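PDB 3DSB: putative acetyltransferase from Clostridium difficile, which probably acts as an acyltransferase of the GNAT (acetyltransferase) family, moving acyl groups other than aminoacyl groups. Local coordinates for residues F84-S89 / R123-K128. Residues are numbered along the deposited sequence; the frame is centred on the assembly and turned at random.
Sequences FLWIQS and RLYVEK. With BET (trimethyl glycine), chain D; BET (trimethyl glycine), chain F.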
loop_
_atom_site.group_PDB
_atom_site.type_symbol
_atom_site.label_atom_id
_atom_site.label_comp_id
_atom_site.label_asym_id
_atom_site.label_seq_id
_atom_site.Cartn_x
_atom_site.Cartn_y
_atom_site.Cartn_z
ATOM N N PHE A 84 -4.357 -6.595 2.601
ATOM C CA PHE A 84 -3.958 -5.918 3.830
ATOM C C PHE A 84 -4.649 -4.579 3.841
ATOM O O PHE A 84 -4.765 -3.906 2.808
ATOM C CB PHE A 84 -2.462 -5.663 3.794
ATOM C CG PHE A 84 -1.638 -6.889 3.985
ATOM C CD1 PHE A 84 -1.364 -7.374 5.268
ATOM C CD2 PHE A 84 -1.110 -7.563 2.879
ATOM C CE1 PHE A 84 -0.588 -8.498 5.459
ATOM C CE2 PHE A 84 -0.333 -8.715 3.053
ATOM C CZ PHE A 84 -0.064 -9.177 4.352
ATOM N N LEU A 85 -5.120 -4.190 5.020
ATOM C CA LEU A 85 -5.636 -2.862 5.208
ATOM C C LEU A 85 -4.513 -1.989 5.800
ATOM O O LEU A 85 -3.894 -2.405 6.802
ATOM C CB LEU A 85 -6.864 -2.964 6.118
ATOM C CG LEU A 85 -7.711 -1.748 6.444
ATOM C CD1 LEU A 85 -9.174 -2.155 6.587
ATOM C CD2 LEU A 85 -7.227 -1.071 7.702
ATOM N N TRP A 86 -4.225 -0.844 5.164
ATOM C CA TRP A 86 -3.143 0.041 5.649
ATOM C C TRP A 86 -3.773 1.309 6.210
ATOM O O TRP A 86 -4.376 2.086 5.475
ATOM C CB TRP A 86 -2.201 0.428 4.500
ATOM C CG TRP A 86 -1.269 -0.633 4.107
ATOM C CD1 TRP A 86 -1.535 -1.755 3.370
ATOM C CD2 TRP A 86 0.104 -0.754 4.547
ATOM N NE1 TRP A 86 -0.379 -2.528 3.238
ATOM C CE2 TRP A 86 0.642 -1.922 3.934
ATOM C CE3 TRP A 86 0.963 0.075 5.280
ATOM C CZ2 TRP A 86 1.975 -2.329 4.134
ATOM C CZ3 TRP A 86 2.270 -0.342 5.494
ATOM C CH2 TRP A 86 2.771 -1.514 4.903
ATOM N N ILE A 87 -3.632 1.524 7.517
ATOM C CA ILE A 87 -4.171 2.756 8.145
ATOM C C ILE A 87 -3.207 3.874 7.821
ATOM O O ILE A 87 -2.012 3.781 8.174
ATOM C CB ILE A 87 -4.323 2.585 9.683
ATOM C CG1 ILE A 87 -5.340 1.475 9.976
ATOM C CG2 ILE A 87 -4.712 3.917 10.344
ATOM C CD1 ILE A 87 -5.408 1.081 11.443
ATOM N N GLN A 88 -3.703 4.937 7.203
ATOM C CA GLN A 88 -2.883 6.062 6.739
ATOM C C GLN A 88 -2.997 7.309 7.589
ATOM O O GLN A 88 -2.100 8.138 7.600
ATOM C CB GLN A 88 -3.223 6.435 5.286
ATOM C CG GLN A 88 -3.087 5.286 4.302
ATOM C CD GLN A 88 -1.680 4.716 4.143
ATOM O OE1 GLN A 88 -0.705 5.238 4.714
ATOM N NE2 GLN A 88 -1.575 3.617 3.366
ATOM N N SER A 89 -4.096 7.455 8.333
ATOM C CA SER A 89 -4.271 8.635 9.159
ATOM C C SER A 89 -5.350 8.439 10.198
ATOM O O SER A 89 -6.333 7.743 9.972
ATOM C CB SER A 89 -4.683 9.820 8.288
ATOM O OG SER A 89 -5.945 9.564 7.666
ATOM N N ARG A 123 -1.895 -2.964 8.627
ATOM C CA ARG A 123 -0.547 -2.412 8.688
ATOM C C ARG A 123 -0.526 -0.905 8.691
ATOM O O ARG A 123 -1.516 -0.294 8.349
ATOM C CB ARG A 123 0.276 -2.944 7.515
ATOM C CG ARG A 123 0.588 -4.422 7.667
ATOM C CD ARG A 123 1.278 -5.010 6.444
ATOM N NE ARG A 123 1.770 -6.336 6.806
ATOM C CZ ARG A 123 2.350 -7.165 5.948
ATOM N NH1 ARG A 123 2.505 -6.793 4.690
ATOM N NH2 ARG A 123 2.750 -8.358 6.375
ATOM N N LEU A 124 0.605 -0.319 9.088
ATOM C CA LEU A 124 0.799 1.107 8.872
ATOM C C LEU A 124 2.291 1.360 8.798
ATOM O O LEU A 124 3.108 0.525 9.263
ATOM C CB LEU A 124 0.108 1.981 9.939
ATOM C CG LEU A 124 0.548 1.820 11.397
ATOM C CD1 LEU A 124 1.881 2.517 11.704
ATOM C CD2 LEU A 124 -0.545 2.346 12.352
ATOM N N TYR A 125 2.675 2.509 8.247
ATOM C CA TYR A 125 4.101 2.960 8.363
ATOM C C TYR A 125 4.116 4.313 9.061
ATOM O O TYR A 125 3.180 5.118 8.906
ATOM C CB TYR A 125 4.870 2.956 6.998
ATOM C CG TYR A 125 4.243 3.851 5.921
ATOM C CD1 TYR A 125 4.587 5.214 5.842
ATOM C CD2 TYR A 125 3.266 3.364 5.037
ATOM C CE1 TYR A 125 3.984 6.079 4.906
ATOM C CE2 TYR A 125 2.701 4.207 4.057
ATOM C CZ TYR A 125 3.038 5.571 4.027
ATOM O OH TYR A 125 2.459 6.476 3.123
ATOM N N VAL A 126 5.180 4.558 9.823
ATOM C CA VAL A 126 5.320 5.791 10.584
ATOM C C VAL A 126 6.769 6.253 10.617
ATOM O O VAL A 126 7.689 5.432 10.587
ATOM C CB VAL A 126 4.755 5.583 12.024
ATOM C CG1 VAL A 126 5.526 4.495 12.813
ATOM C CG2 VAL A 126 4.688 6.907 12.806
ATOM N N GLU A 127 6.975 7.560 10.659
ATOM C CA GLU A 127 8.340 8.079 10.752
ATOM C C GLU A 127 9.080 7.481 11.930
ATOM O O GLU A 127 8.512 7.358 13.027
ATOM C CB GLU A 127 8.321 9.606 10.949
ATOM C CG GLU A 127 7.885 10.397 9.793
ATOM C CD GLU A 127 7.825 11.915 10.097
ATOM O OE1 GLU A 127 8.116 12.319 11.238
ATOM O OE2 GLU A 127 7.453 12.676 9.186
ATOM N N LYS A 128 10.368 7.190 11.740
ATOM C CA LYS A 128 11.180 6.629 12.837
ATOM C C LYS A 128 11.320 7.633 13.996
ATOM O O LYS A 128 11.533 7.232 15.134
ATOM C CB LYS A 128 12.588 6.223 12.359
ATOM C CG LYS A 128 12.569 5.072 11.376
ATOM C CD LYS A 128 13.977 4.669 10.969
ATOM C CE LYS A 128 13.926 3.474 10.008
ATOM N NZ LYS A 128 15.255 3.210 9.375
HETATM N N BET D . 3.561 -10.506 3.330
HETATM C CA BET D . 2.359 -10.638 2.438
HETATM C C BET D . 2.460 -11.428 1.140
HETATM O O BET D . 1.949 -10.969 0.060
HETATM O OXT BET D . 2.942 -12.588 1.244
HETATM C C1 BET D . 3.923 -9.101 3.364
HETATM C C2 BET D . 3.311 -10.931 4.714
HETATM C C3 BET D . 4.721 -11.270 2.853
HETATM N N BET F . 4.002 10.389 2.589
HETATM C CA BET F . 2.892 10.497 1.606
HETATM C C BET F . 1.581 11.106 2.036
HETATM O O BET F . 0.394 10.600 1.763
HETATM O OXT BET F . 1.798 12.228 2.511
HETATM C C1 BET F . 5.294 10.811 2.029
HETATM C C2 BET F . 3.756 11.106 3.850
HETATM C C3 BET F . 4.107 8.955 2.816
HETATM O O HOH W 1 0.438 3.666 6.880
HETATM O O HOH W 2 0.381 7.581 5.541
#
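Strands 82-92 and 119-127, linked through helix 101-115 as a beta-alpha-beta unit, form the splayed parallel pair of the GNAT fold; in this family, acetyl-CoA typically binds where they part. Their local axes diverge by 37°, and just one parallel bridge joins the segments, Trp86 with Arg123. Two main-chain hydrogen bonds mark it: Arg123 N gives to Leu85 O at 2.8 Å, and Ile87 N to Arg123 O at 2.9 Å, each donor lying nearly along the C=O axis. Beyond this point water replaces direct pairing. One molecule donates to Ile87 O (2.8 Å) and to Gln88 OE1, and accepts from Tyr125 N. Here Gln88 NE2 hydrogen-bonds Thr73 OG1 of strand 65-77, and Gln88 and Ser89 together sit across from Met71 in a classic beta bulge.

Arg123 makes the largest single contribution to the contact. With CG anti to the carbonyl carbon and the chain extended to NE, it passes first Trp86, then Phe84. CB makes a CH-pi contact over the centre of the Trp86 six-membered ring, 3.5 Å from the centroid and 4° off the normal. The guanidinium lies flat on Phe84, planes 16° apart, a cation-pi stack with CZ 3.8 Å from the ring centroid. A salt bridge from NE to Glu151 of the second subunit would offset the positive charge, while a trimethyl glycine meets the guanidinium edge with its methyl C1.

On the opposite face, Ile87 CB and Leu124 CB lie 4.5 Å apart, and both side chains touch Phe106 of helix 101-115. Back on the Trp86 face, Tyr125, whose hydroxyl hydrogen-bonds Glu75 of the second subunit, presents its ring edge to Trp86, with CD2 3.9 Å from Trp86 CZ3; Tyr125 OH also lies 3.0 Å from methyl C3 of the other trimethyl glycine.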